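Nucleoside-diphosphate-sugar epimerase (Pseudomonas aeruginosa, PDB 2X4G) probably binds NAD(P) and acts on nucleotide-linked sugars as an epimerase or a related enzyme. Local coordinates at residues A[48-53]-A[58-63]; A[107-112]-A[119-124]; A[165-170]-A[236-241]; A[251-256]-A[261-266]; A[256-261]-A[322-327]. One frame throughout, in Å; residues are numbered along the deposited sequence.

Interaction 1: residues A[48-53]-A[58-63]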
# COMPACT_ATOMS: atom_id res chain seq x y z
N SER A 48 28.52 1.84 4.39
CA SER A 48 28.21 0.43 4.61
C SER A 48 29.15 -0.19 5.61
O SER A 48 30.31 0.23 5.73
CB SER A 48 28.31 -0.36 3.32
OG SER A 48 29.68 -0.61 3.08
N GLN A 49 28.69 -1.22 6.29
CA GLN A 49 29.46 -1.81 7.36
C GLN A 49 30.18 -3.09 6.94
O GLN A 49 29.85 -4.21 7.33
CB GLN A 49 28.61 -2.03 8.58
CG GLN A 49 29.46 -1.77 9.78
CD GLN A 49 28.66 -1.57 11.01
OE1 GLN A 49 27.60 -0.91 11.00
NE2 GLN A 49 29.16 -2.14 12.12
N ILE A 50 31.20 -2.84 6.15
CA ILE A 50 31.94 -3.85 5.46
C ILE A 50 32.91 -4.55 6.44
O ILE A 50 33.36 -5.65 6.17
CB ILE A 50 32.64 -3.17 4.26
CG1 ILE A 50 32.87 -4.18 3.12
CG2 ILE A 50 33.90 -2.42 4.70
CD1 ILE A 50 31.59 -4.73 2.51
N GLN A 51 33.19 -3.93 7.58
CA GLN A 51 34.01 -4.57 8.62
C GLN A 51 33.41 -5.90 9.14
O GLN A 51 34.11 -6.64 9.82
CB GLN A 51 34.29 -3.63 9.80
CG GLN A 51 33.03 -3.02 10.46
CD GLN A 51 32.74 -1.55 10.03
OE1 GLN A 51 32.49 -1.27 8.84
NE2 GLN A 51 32.77 -0.62 11.00
N ARG A 52 32.15 -6.20 8.82
CA ARG A 52 31.62 -7.55 9.07
C ARG A 52 32.31 -8.63 8.24
O ARG A 52 32.13 -9.80 8.51
CB ARG A 52 30.12 -7.64 8.78
CG ARG A 52 29.26 -6.71 9.60
CD ARG A 52 27.85 -7.27 9.95
NE ARG A 52 27.30 -8.09 8.89
CZ ARG A 52 26.91 -7.64 7.70
NH1 ARG A 52 27.00 -6.34 7.40
NH2 ARG A 52 26.43 -8.49 6.80
N LEU A 53 33.06 -8.22 7.21
CA LEU A 53 33.74 -9.15 6.32
C LEU A 53 35.26 -9.13 6.50
O LEU A 53 36.01 -9.78 5.75
CB LEU A 53 33.36 -8.87 4.86
CG LEU A 53 32.01 -9.45 4.45
CD1 LEU A 53 30.89 -8.75 5.17
CD2 LEU A 53 31.80 -9.34 2.96
N PRO A 58 39.86 -9.11 3.32
CA PRO A 58 39.57 -8.54 2.02
C PRO A 58 40.39 -7.32 1.78
O PRO A 58 40.90 -6.73 2.72
CB PRO A 58 38.11 -8.11 2.15
CG PRO A 58 37.98 -7.69 3.57
CD PRO A 58 38.95 -8.57 4.36
N GLU A 59 40.50 -6.92 0.53
CA GLU A 59 41.00 -5.60 0.18
C GLU A 59 39.74 -4.78 -0.08
O GLU A 59 38.87 -5.21 -0.82
CB GLU A 59 41.91 -5.69 -1.05
CG GLU A 59 42.23 -4.38 -1.75
CD GLU A 59 43.12 -4.55 -2.99
OE1 GLU A 59 43.42 -5.70 -3.41
OE2 GLU A 59 43.52 -3.52 -3.55
N CYS A 60 39.61 -3.62 0.56
CA CYS A 60 38.39 -2.82 0.48
C CYS A 60 38.65 -1.57 -0.27
O CYS A 60 39.64 -0.89 -0.02
CB CYS A 60 37.90 -2.44 1.86
SG CYS A 60 37.37 -3.87 2.76
N ARG A 61 37.74 -1.26 -1.18
CA ARG A 61 37.83 -0.05 -1.99
C ARG A 61 36.53 0.72 -1.85
O ARG A 61 35.46 0.16 -2.04
CB ARG A 61 38.09 -0.43 -3.43
CG ARG A 61 39.33 -1.31 -3.58
CD ARG A 61 39.57 -1.72 -5.02
NE ARG A 61 40.89 -2.33 -5.17
CZ ARG A 61 41.38 -2.77 -6.32
NH1 ARG A 61 42.60 -3.29 -6.34
NH2 ARG A 61 40.67 -2.69 -7.44
N VAL A 62 36.63 2.00 -1.47
CA VAL A 62 35.43 2.80 -1.21
C VAL A 62 34.93 3.41 -2.52
O VAL A 62 35.71 3.88 -3.33
CB VAL A 62 35.68 3.92 -0.18
CG1 VAL A 62 34.36 4.59 0.19
CG2 VAL A 62 36.30 3.36 1.06
N ALA A 63 33.62 3.38 -2.72
CA ALA A 63 33.04 3.98 -3.90
C ALA A 63 31.55 4.15 -3.70
O ALA A 63 30.84 3.18 -3.45
CB ALA A 63 33.30 3.12 -5.11

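Interaction 2: residues A[107-112]-A[119-124]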
# COMPACT_ATOMS: atom_id res chain seq x y z
N ASN A 107 23.52 1.91 -14.27
CA ASN A 107 24.10 2.46 -15.49
C ASN A 107 25.53 2.96 -15.30
O ASN A 107 26.40 2.66 -16.13
CB ASN A 107 23.21 3.53 -16.12
CG ASN A 107 23.19 3.42 -17.63
OD1 ASN A 107 23.01 2.32 -18.18
ND2 ASN A 107 23.41 4.54 -18.31
N PRO A 108 25.81 3.69 -14.20
CA PRO A 108 27.18 4.14 -13.99
C PRO A 108 28.16 2.99 -13.81
O PRO A 108 29.32 3.09 -14.21
CB PRO A 108 27.09 4.99 -12.71
CG PRO A 108 25.68 5.39 -12.61
CD PRO A 108 24.91 4.22 -13.17
N PHE A 109 27.70 1.91 -13.19
CA PHE A 109 28.55 0.76 -12.92
C PHE A 109 29.07 0.20 -14.23
O PHE A 109 30.26 -0.06 -14.37
CB PHE A 109 27.78 -0.29 -12.12
CG PHE A 109 28.43 -1.64 -12.12
CD1 PHE A 109 29.50 -1.90 -11.27
CD2 PHE A 109 27.98 -2.64 -12.96
CE1 PHE A 109 30.11 -3.12 -11.27
CE2 PHE A 109 28.58 -3.86 -12.95
CZ PHE A 109 29.65 -4.11 -12.11
N TYR A 110 28.16 0.01 -15.17
CA TYR A 110 28.52 -0.48 -16.49
C TYR A 110 29.45 0.50 -17.19
O TYR A 110 30.47 0.11 -17.78
CB TYR A 110 27.27 -0.70 -17.33
CG TYR A 110 26.42 -1.86 -16.88
CD1 TYR A 110 26.93 -3.14 -16.83
CD2 TYR A 110 25.10 -1.68 -16.52
CE1 TYR A 110 26.15 -4.22 -16.43
CE2 TYR A 110 24.31 -2.75 -16.12
CZ TYR A 110 24.85 -4.02 -16.08
OH TYR A 110 24.06 -5.07 -15.69
N ALA A 111 29.11 1.78 -17.10
CA ALA A 111 30.01 2.83 -17.54
C ALA A 111 31.42 2.59 -17.00
O ALA A 111 32.36 2.49 -17.78
CB ALA A 111 29.49 4.21 -17.11
N ALA A 112 31.56 2.45 -15.68
CA ALA A 112 32.89 2.33 -15.05
C ALA A 112 33.61 1.04 -15.43
O ALA A 112 34.83 1.03 -15.49
CB ALA A 112 32.80 2.44 -13.56
N PRO A 119 37.57 -7.52 -17.38
CA PRO A 119 37.41 -8.53 -18.43
C PRO A 119 36.17 -9.40 -18.29
O PRO A 119 35.78 -10.03 -19.26
CB PRO A 119 38.66 -9.41 -18.29
CG PRO A 119 39.29 -9.07 -16.98
CD PRO A 119 38.47 -7.99 -16.31
N ARG A 120 35.55 -9.40 -17.11
CA ARG A 120 34.61 -10.44 -16.72
C ARG A 120 33.62 -9.85 -15.70
O ARG A 120 34.02 -9.44 -14.62
CB ARG A 120 35.47 -11.54 -16.09
CG ARG A 120 35.00 -12.95 -16.21
CD ARG A 120 34.99 -13.54 -17.62
NE ARG A 120 34.04 -14.64 -17.60
CZ ARG A 120 33.49 -15.22 -18.65
NH1 ARG A 120 33.83 -14.86 -19.89
NH2 ARG A 120 32.62 -16.20 -18.45
N ILE A 121 32.34 -9.74 -16.07
CA ILE A 121 31.33 -9.09 -15.22
C ILE A 121 30.10 -9.99 -15.08
O ILE A 121 29.52 -10.42 -16.07
CB ILE A 121 30.84 -7.72 -15.83
CG1 ILE A 121 31.99 -6.73 -16.01
CG2 ILE A 121 29.79 -7.07 -14.98
CD1 ILE A 121 31.91 -5.91 -17.31
N LEU A 122 29.69 -10.28 -13.85
CA LEU A 122 28.46 -11.05 -13.61
C LEU A 122 27.49 -10.15 -12.88
O LEU A 122 27.82 -9.56 -11.85
CB LEU A 122 28.71 -12.31 -12.77
CG LEU A 122 27.46 -13.13 -12.41
CD1 LEU A 122 27.02 -14.00 -13.57
CD2 LEU A 122 27.72 -13.99 -11.22
N TYR A 123 26.28 -10.06 -13.44
CA TYR A 123 25.23 -9.25 -12.89
C TYR A 123 24.22 -10.20 -12.29
O TYR A 123 23.85 -11.19 -12.91
CB TYR A 123 24.59 -8.39 -13.99
CG TYR A 123 23.28 -7.84 -13.54
CD1 TYR A 123 22.10 -8.49 -13.86
CD2 TYR A 123 23.22 -6.73 -12.72
CE1 TYR A 123 20.88 -8.02 -13.41
CE2 TYR A 123 22.01 -6.26 -12.26
CZ TYR A 123 20.84 -6.91 -12.61
OH TYR A 123 19.63 -6.46 -12.16
N VAL A 124 23.78 -9.91 -11.07
CA VAL A 124 22.85 -10.81 -10.39
C VAL A 124 21.43 -10.41 -10.72
O VAL A 124 20.95 -9.36 -10.27
CB VAL A 124 23.05 -10.82 -8.88
CG1 VAL A 124 22.16 -11.87 -8.25
CG2 VAL A 124 24.49 -11.12 -8.56

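Interaction 3: residues A[165-170]-A[236-241]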
# COMPACT_ATOMS: atom_id res chain seq x y z
N GLN A 165 18.82 -4.64 -19.73
CA GLN A 165 19.98 -3.76 -19.65
C GLN A 165 21.28 -4.53 -19.70
O GLN A 165 22.20 -4.18 -20.45
CB GLN A 165 19.94 -2.94 -18.37
CG GLN A 165 21.07 -1.93 -18.22
CD GLN A 165 21.04 -1.22 -16.87
OE1 GLN A 165 20.78 -1.85 -15.84
NE2 GLN A 165 21.30 0.10 -16.88
N ALA A 166 21.37 -5.59 -18.90
CA ALA A 166 22.57 -6.42 -18.85
C ALA A 166 22.85 -7.08 -20.21
O ALA A 166 23.97 -7.00 -20.73
CB ALA A 166 22.47 -7.47 -17.74
N ARG A 167 21.83 -7.69 -20.81
CA ARG A 167 22.00 -8.31 -22.13
C ARG A 167 22.44 -7.27 -23.16
O ARG A 167 23.24 -7.57 -24.05
CB ARG A 167 20.70 -8.98 -22.59
CG ARG A 167 20.19 -10.08 -21.66
CD ARG A 167 19.27 -11.06 -22.35
NE ARG A 167 18.19 -10.40 -23.09
CZ ARG A 167 17.10 -9.85 -22.55
NH1 ARG A 167 16.91 -9.84 -21.23
NH2 ARG A 167 16.19 -9.29 -23.33
N GLU A 168 21.91 -6.05 -23.02
CA GLU A 168 22.20 -4.92 -23.90
C GLU A 168 23.67 -4.52 -23.81
O GLU A 168 24.28 -4.21 -24.82
CB GLU A 168 21.24 -3.78 -23.51
CG GLU A 168 21.40 -2.39 -24.15
CD GLU A 168 20.64 -1.30 -23.33
OE1 GLU A 168 21.26 -0.66 -22.44
OE2 GLU A 168 19.40 -1.13 -23.54
N GLN A 169 24.24 -4.57 -22.61
CA GLN A 169 25.68 -4.33 -22.45
C GLN A 169 26.51 -5.45 -23.10
O GLN A 169 27.56 -5.20 -23.69
CB GLN A 169 26.05 -4.21 -20.97
CG GLN A 169 25.28 -3.14 -20.17
CD GLN A 169 25.68 -1.72 -20.53
OE1 GLN A 169 26.86 -1.39 -20.65
NE2 GLN A 169 24.68 -0.86 -20.69
N ALA A 170 26.06 -6.70 -22.96
CA ALA A 170 26.73 -7.83 -23.61
C ALA A 170 26.74 -7.60 -25.11
O ALA A 170 27.80 -7.59 -25.74
CB ALA A 170 26.02 -9.13 -23.28
N GLY A 236 26.96 -12.86 -22.15
CA GLY A 236 25.62 -12.55 -22.64
C GLY A 236 24.56 -13.59 -22.33
O GLY A 236 23.40 -13.41 -22.71
N GLU A 237 24.93 -14.67 -21.64
CA GLU A 237 23.98 -15.72 -21.29
C GLU A 237 23.46 -15.60 -19.85
O GLU A 237 24.13 -15.04 -18.97
CB GLU A 237 24.63 -17.09 -21.46
CG GLU A 237 25.06 -17.42 -22.90
CD GLU A 237 23.91 -17.40 -23.86
OE1 GLU A 237 24.04 -16.76 -24.94
OE2 GLU A 237 22.85 -17.99 -23.53
N ARG A 238 22.27 -16.13 -19.61
CA ARG A 238 21.71 -16.25 -18.25
C ARG A 238 22.01 -17.64 -17.71
O ARG A 238 22.13 -18.61 -18.47
CB ARG A 238 20.20 -16.03 -18.25
CG ARG A 238 19.76 -14.84 -19.08
CD ARG A 238 18.43 -14.25 -18.66
NE ARG A 238 17.31 -14.92 -19.30
CZ ARG A 238 16.13 -14.36 -19.58
NH1 ARG A 238 15.87 -13.09 -19.29
NH2 ARG A 238 15.20 -15.09 -20.17
N TYR A 239 22.16 -17.75 -16.39
CA TYR A 239 22.29 -19.05 -15.75
C TYR A 239 21.48 -19.08 -14.47
O TYR A 239 21.77 -18.38 -13.51
CB TYR A 239 23.75 -19.36 -15.44
CG TYR A 239 24.57 -19.52 -16.68
CD1 TYR A 239 25.24 -18.45 -17.24
CD2 TYR A 239 24.67 -20.75 -17.31
CE1 TYR A 239 26.00 -18.60 -18.38
CE2 TYR A 239 25.41 -20.91 -18.46
CZ TYR A 239 26.08 -19.83 -18.98
OH TYR A 239 26.83 -20.01 -20.13
N LEU A 240 20.43 -19.90 -14.50
CA LEU A 240 19.61 -20.16 -13.33
C LEU A 240 20.36 -21.05 -12.32
O LEU A 240 20.87 -22.13 -12.65
CB LEU A 240 18.30 -20.81 -13.76
CG LEU A 240 17.29 -19.92 -14.46
CD1 LEU A 240 16.22 -20.77 -15.14
CD2 LEU A 240 16.66 -18.94 -13.43
N LEU A 241 20.45 -20.54 -11.08
CA LEU A 241 21.17 -21.19 -10.01
C LEU A 241 20.09 -21.63 -9.04
O LEU A 241 19.54 -20.83 -8.34
CB LEU A 241 22.17 -20.21 -9.38
CG LEU A 241 23.19 -19.59 -10.37
CD1 LEU A 241 24.06 -18.54 -9.69
CD2 LEU A 241 24.08 -20.66 -11.02

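Interaction 4: residues A[251-256]-A[261-266]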
# COMPACT_ATOMS: atom_id res chain seq x y z
N LEU A 251 7.15 -25.49 1.91
CA LEU A 251 8.14 -24.59 2.49
C LEU A 251 7.63 -23.97 3.80
O LEU A 251 8.36 -23.87 4.80
CB LEU A 251 8.48 -23.47 1.52
CG LEU A 251 9.44 -22.42 2.06
CD1 LEU A 251 10.75 -23.08 2.37
CD2 LEU A 251 9.60 -21.25 1.07
N THR A 252 6.40 -23.52 3.77
CA THR A 252 5.71 -23.05 4.95
C THR A 252 5.73 -24.11 6.02
O THR A 252 5.99 -23.84 7.18
CB THR A 252 4.27 -22.73 4.58
OG1 THR A 252 4.20 -21.34 4.29
CG2 THR A 252 3.26 -23.10 5.67
N ARG A 253 5.45 -25.34 5.61
CA ARG A 253 5.23 -26.41 6.58
C ARG A 253 6.54 -26.91 7.19
O ARG A 253 6.59 -27.24 8.37
CB ARG A 253 4.41 -27.56 5.96
CG ARG A 253 3.87 -28.59 6.96
CD ARG A 253 3.28 -29.84 6.28
NE ARG A 253 3.97 -30.16 5.02
CZ ARG A 253 5.17 -30.74 4.93
NH1 ARG A 253 5.85 -31.07 6.02
NH2 ARG A 253 5.70 -30.97 3.74
N ARG A 254 7.61 -26.91 6.41
CA ARG A 254 8.84 -27.48 6.92
C ARG A 254 9.41 -26.54 7.96
O ARG A 254 9.82 -26.96 9.03
CB ARG A 254 9.85 -27.75 5.81
CG ARG A 254 9.29 -28.55 4.62
CD ARG A 254 9.45 -30.07 4.74
NE ARG A 254 10.83 -30.51 4.54
CZ ARG A 254 11.46 -30.54 3.36
NH1 ARG A 254 12.73 -30.96 3.30
NH2 ARG A 254 10.83 -30.14 2.25
N ILE A 255 9.40 -25.26 7.64
CA ILE A 255 9.89 -24.22 8.55
C ILE A 255 9.11 -24.28 9.83
O ILE A 255 9.70 -24.27 10.90
CB ILE A 255 9.78 -22.81 7.91
CG1 ILE A 255 10.75 -22.67 6.73
CG2 ILE A 255 10.03 -21.71 8.95
CD1 ILE A 255 10.46 -21.51 5.85
N ALA A 256 7.78 -24.37 9.75
CA ALA A 256 6.96 -24.55 10.95
C ALA A 256 7.41 -25.76 11.78
O ALA A 256 7.65 -25.66 12.98
CB ALA A 256 5.50 -24.69 10.60
N GLN A 261 6.38 -25.05 15.55
CA GLN A 261 5.24 -24.13 15.44
C GLN A 261 4.14 -24.77 14.58
O GLN A 261 4.41 -25.75 13.90
CB GLN A 261 5.70 -22.84 14.76
CG GLN A 261 6.83 -22.12 15.48
CD GLN A 261 6.36 -21.07 16.45
OE1 GLN A 261 5.16 -20.80 16.56
NE2 GLN A 261 7.30 -20.47 17.17
N PRO A 262 2.91 -24.22 14.62
CA PRO A 262 1.84 -24.76 13.75
C PRO A 262 2.01 -24.35 12.29
O PRO A 262 2.49 -23.25 12.01
CB PRO A 262 0.55 -24.18 14.34
CG PRO A 262 0.96 -22.98 15.15
CD PRO A 262 2.45 -23.03 15.38
N ALA A 263 1.64 -25.22 11.36
CA ALA A 263 1.75 -24.88 9.94
C ALA A 263 0.76 -23.77 9.59
O ALA A 263 -0.40 -23.82 9.98
CB ALA A 263 1.51 -26.11 9.06
N PRO A 264 1.24 -22.73 8.88
CA PRO A 264 0.35 -21.73 8.32
C PRO A 264 -0.68 -22.34 7.40
O PRO A 264 -0.37 -23.24 6.63
CB PRO A 264 1.29 -20.84 7.53
CG PRO A 264 2.58 -20.93 8.21
CD PRO A 264 2.64 -22.28 8.86
N GLN A 265 -1.90 -21.83 7.48
CA GLN A 265 -3.01 -22.37 6.74
C GLN A 265 -3.13 -21.70 5.38
O GLN A 265 -2.71 -20.56 5.21
CB GLN A 265 -4.31 -22.20 7.54
CG GLN A 265 -4.25 -22.70 9.01
CD GLN A 265 -3.92 -24.21 9.15
OE1 GLN A 265 -3.53 -24.89 8.19
NE2 GLN A 265 -4.07 -24.73 10.37
N PRO A 266 -3.69 -22.42 4.40
CA PRO A 266 -3.79 -21.86 3.07
C PRO A 266 -4.77 -20.74 3.03
O PRO A 266 -5.74 -20.73 3.78
CB PRO A 266 -4.31 -23.03 2.21
CG PRO A 266 -4.53 -24.16 3.11
CD PRO A 266 -4.44 -23.68 4.52

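Interaction 5: residues A[256-261]-A[322-327]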
# COMPACT_ATOMS: atom_id res chain seq x y z
N ALA A 256 7.78 -24.37 9.75
CA ALA A 256 6.96 -24.55 10.95
C ALA A 256 7.41 -25.76 11.78
O ALA A 256 7.65 -25.66 12.98
CB ALA A 256 5.50 -24.69 10.60
N GLU A 257 7.55 -26.90 11.13
CA GLU A 257 7.84 -28.14 11.85
C GLU A 257 9.16 -28.04 12.59
O GLU A 257 9.27 -28.48 13.74
CB GLU A 257 7.80 -29.34 10.90
CG GLU A 257 6.37 -29.69 10.47
CD GLU A 257 6.30 -30.56 9.22
OE1 GLU A 257 7.37 -31.01 8.74
OE2 GLU A 257 5.17 -30.80 8.71
N LEU A 258 10.15 -27.42 11.93
CA LEU A 258 11.48 -27.22 12.49
C LEU A 258 11.47 -26.22 13.64
O LEU A 258 12.24 -26.38 14.58
CB LEU A 258 12.42 -26.73 11.41
CG LEU A 258 12.71 -27.75 10.32
CD1 LEU A 258 13.52 -27.09 9.22
CD2 LEU A 258 13.42 -28.98 10.93
N LEU A 259 10.61 -25.21 13.58
CA LEU A 259 10.55 -24.22 14.66
C LEU A 259 9.67 -24.66 15.82
O LEU A 259 9.57 -23.94 16.82
CB LEU A 259 10.03 -22.88 14.12
CG LEU A 259 10.97 -22.16 13.15
CD1 LEU A 259 10.24 -21.05 12.42
CD2 LEU A 259 12.19 -21.63 13.90
N GLY A 260 9.06 -25.84 15.70
CA GLY A 260 8.11 -26.34 16.69
C GLY A 260 6.81 -25.54 16.72
O GLY A 260 6.19 -25.40 17.77
N GLN A 261 6.38 -25.05 15.55
CA GLN A 261 5.24 -24.13 15.44
C GLN A 261 4.14 -24.77 14.58
O GLN A 261 4.41 -25.75 13.90
CB GLN A 261 5.70 -22.84 14.76
CG GLN A 261 6.83 -22.12 15.48
CD GLN A 261 6.36 -21.07 16.45
OE1 GLN A 261 5.16 -20.80 16.56
NE2 GLN A 261 7.30 -20.47 17.17
N ALA A 322 20.84 -30.68 1.58
CA ALA A 322 19.46 -30.96 1.97
C ALA A 322 18.81 -29.65 2.36
O ALA A 322 19.46 -28.82 2.99
CB ALA A 322 19.42 -31.92 3.13
N LEU A 323 17.55 -29.48 1.97
CA LEU A 323 16.76 -28.29 2.32
C LEU A 323 16.64 -28.05 3.81
O LEU A 323 16.55 -26.92 4.22
CB LEU A 323 15.34 -28.40 1.78
CG LEU A 323 14.44 -27.17 1.99
CD1 LEU A 323 15.12 -25.90 1.45
CD2 LEU A 323 13.11 -27.42 1.32
N ASP A 324 16.58 -29.12 4.60
CA ASP A 324 16.42 -28.99 6.04
C ASP A 324 17.67 -28.39 6.64
O ASP A 324 17.59 -27.60 7.59
CB ASP A 324 16.19 -30.36 6.70
CG ASP A 324 14.75 -30.81 6.65
OD1 ASP A 324 14.49 -31.90 7.22
OD2 ASP A 324 13.88 -30.10 6.07
N ASP A 325 18.83 -28.79 6.10
CA ASP A 325 20.11 -28.29 6.60
C ASP A 325 20.20 -26.78 6.36
O ASP A 325 20.73 -26.05 7.19
CB ASP A 325 21.29 -29.02 5.95
CG ASP A 325 21.27 -30.52 6.23
OD1 ASP A 325 21.73 -30.95 7.31
OD2 ASP A 325 20.79 -31.29 5.38
N THR A 326 19.65 -26.32 5.24
CA THR A 326 19.64 -24.90 4.91
C THR A 326 18.70 -24.17 5.83
O THR A 326 19.09 -23.20 6.46
CB THR A 326 19.16 -24.68 3.49
OG1 THR A 326 20.08 -25.30 2.60
CG2 THR A 326 19.06 -23.22 3.20
N LEU A 327 17.47 -24.65 5.91
CA LEU A 327 16.51 -24.05 6.81
C LEU A 327 16.96 -24.07 8.26
O LEU A 327 16.63 -23.15 8.98
CB LEU A 327 15.14 -24.72 6.73
CG LEU A 327 14.48 -24.80 5.36
CD1 LEU A 327 13.14 -25.49 5.52
CD2 LEU A 327 14.36 -23.42 4.76

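Interaction 1: residues A[48-53]-A[58-63]
Ile50 and Cys60 bring the two backbones to 8.2 Å between their CA atoms, and Leu53 and Pro58 to 7.3 Å, also CA to CA. A short 3-10 turn at 50-52 lies beside the beginning of the extended strand 59-62, and no backbone hydrogen bond joins the two segments. Within the turn, Leu53 N is bonded to Ile50 O at 2.8 Å. Leu53 O rests against the proline ring, 3.5 Å from Pro58 CD and 3.6 Å from Pro58 CG. The other touch is apolar: the CG2 branch of Ile50 meets Cys60 SG at 4.2 Å. This is the Rossmann region where strand 39-44 gives way to a loop and the chain returns as strand 59-62, parallel to strand 39-44. Leu53 and Pro58 both reach Leu42 of that strand, while Ile50 packs on Thr22 and Leu53 on Ala21, in the glycine-rich turn that follows strand 15-19. On strand 59-62, Glu59 and Arg61 are joined by a salt bridge, Arg61 NH1 to Glu59 OE2 at 2.9 Å; OE2 lies in the guanidinium plane, but the NH1 atom stands well above the carboxylate plane. Lys15 gives Glu59 a second cationic partner.

Interaction 2: residues A[107-112]-A[119-124]
Tyr110 OH is the polar atom at the centre of this contact, set against the inner end of the Tyr123 side chain: it lies 3.5 Å from Tyr123 CD2 and 3.6 Å from Tyr123 CG, with Tyr123 CB at 3.8 Å. It approaches the Tyr123 ring obliquely, and the two tyrosine side chains cross at about a right angle. Tyr110 CG stands anti to the carbonyl carbon (chi1 -70°), which sends the ring out from helix 98-116 so that its phenolic end reaches strand 121-124. The neighbouring Phe109 lays CD2 over one face of the Tyr110 ring, toward its rim. Phe109 itself turns an edge to the strand, where Ile121 CG2 sits near the ring plane, 4.0 Å from Phe109 CE2 and 4.1 Å from Phe109 CZ. The two segments belong to a beta-alpha-beta crossover of the Rossmann fold, in which helix 98-116 links the parallel strands 80-83 and 121-124. Ala166 and Gln169 of helix 154-171 pack against Tyr110 as well, and Phe83 meets Phe109. All four touching residues are buried and no hydrogen bond crosses between the segments, so helix and strand are held here by van der Waals contact of aromatic and branched side chains, with a hydroxyl packed against carbon.

Interaction 3: residues A[165-170]-A[236-241]
Arg167 and Arg238 lean toward each other with their guanidinium planes 69° apart, neither presenting a face nor an edge squarely to the other, and their NH1 atoms come to 3.9 Å. Both chains start with CG anti to the carbonyl carbon and both bend at chi3, and the charged ends, one from helix 154-171 and the other from strand 238-247, come near each other. What gathers the two cations is Asp163, whose OD1 forms a salt bridge with NH1 of each arginine and probably offsets much of their mutual charge. Their outer ends are held separately: Glu164 takes NH2 of Arg167, while Arg238 NH2 donates to the carbonyl oxygen of Glu141 and Arg238 makes a cation-pi contact with Phe144. At the other end of the contact the backbones draw close, with Ala170 and Gly236 only 4.9 Å apart at their CA atoms. Ala170 CB lies 3.5 Å from Gly236 CA and 4.0 Å from Gly236 N, so the methyl group rests on the main chain of the glycine. Gly236 turns there with a positive phi of 87°, a conformation readily open to a residue without CB, and the chain then enters the strand. Gly236 and Glu237 bond through their backbones to Val176 and Ile178 of strand 176-185, and Ala166 and Arg167 pack on Ile178. A helix lying over the strand that follows it, with a further parallel strand alongside, is the alpha/beta layering of the Rossmann-type domain of the epimerase/dehydratase family.

Interaction 4: residues A[251-256]-A[261-266]
Pro264 offers one face of its five-membered ring to Thr252, whose CG2 methyl sits above it, offset toward the outer rim, at 3.4 Å from both Pro264 CD and Pro264 CG. The two side chains slide past each other in opposite directions, and Tyr209 of strand 208-210 packs against both residues. The flat peptide carbonyl of Ala256 accepts Gln261 N at 2.9 Å. The N-H points almost straight at the oxygen (172°), but the donor is tilted 34° from the carbonyl plane. This is the long bond of a Schellman motif, which closes the C-terminal end of helix 248-259 and reverses the chain so that residues 261-264 run back along the helix they have just left. Ala256 CB faces this returning chain, meeting Pro262 O at 3.6 Å and Ala263 CA at 3.8 Å, with Pro264 CD a little farther off. Between these two helix positions, Arg253 lays its aliphatic part against the chain, CG meeting Ala263 CB at 4.0 Å. With CG anti to the backbone N (chi1 -168°) and a bend at chi3, its guanidinium leads away to salt bridges with Glu257 and Asp250 on the same helix. Farther on, the chain becomes strand 265-267, where Gln265 bonds through its backbone to Thr207 and Tyr209, pairing the strand in parallel with strand 208-210.

Interaction 5: residues A[256-261]-A[322-327]
Leu258 carries this contact, reaching from the last turn of helix 248-259 to Leu327 and Asp324 near the start of helix 323-336, just ahead of a Schellman motif that ends the first helix. Along residues 256-261, Ala256 comes first, its carbonyl oxygen taking part in the helix closure. Glu257 follows, with its carboxylate turned back to Arg253 of the same helix. Leu258 is directed toward the second helix. With CG anti to the carbonyl carbon (chi1 -67°), the side chain sends its CD1 methyl forward to lie 3.8 Å from Leu327 CB and 4.0 Å from Leu327 CD1. The two leucine side chains cross at about a right angle, so one methyl tip rests against the flank of the other chain. The same CD1 comes within 4.4 Å of Asp324 OD2, a loose touch beside an oxygen whose stronger partner is Arg254 NH1, from the turn of the first helix before Leu258. Ile331, farther along helix 323-336, extends the apolar strip, touching both Leu258 and Leu259. At Gly260 the chain leaves the helix with a positive phi of 69°, the backbone turn on which the Schellman motif depends. The shorter loop of the motif is closed by Gly260 N, which donates to Glu257 O at 3.3 Å.

Overall arrangement
Interactions 1, 2 and 3 follow one another along the chain, before interactions 4 and 5, whose segments alternate. The first three all reach the large mixed sheet: interaction 1 at strand 59-62, interaction 2 at strand 121-124 and interaction 3 at strand 238-247. Interactions 2 and 3 lie 11 Å apart at their centres and meet where Tyr110 packs on helix 154-171. Interactions 4 and 5 sit on the opposite side of the chain's centre from both, about 36 and 34 Å from interaction 3 between centres. With centres only 10 Å apart, they share Ala256, Gln261 and helix 248-259, which directly follows strand 238-247. The chain thus passes from the probable nucleotide-binding domain into C-terminal helices and short strands that pack beside the end of strand 238-247.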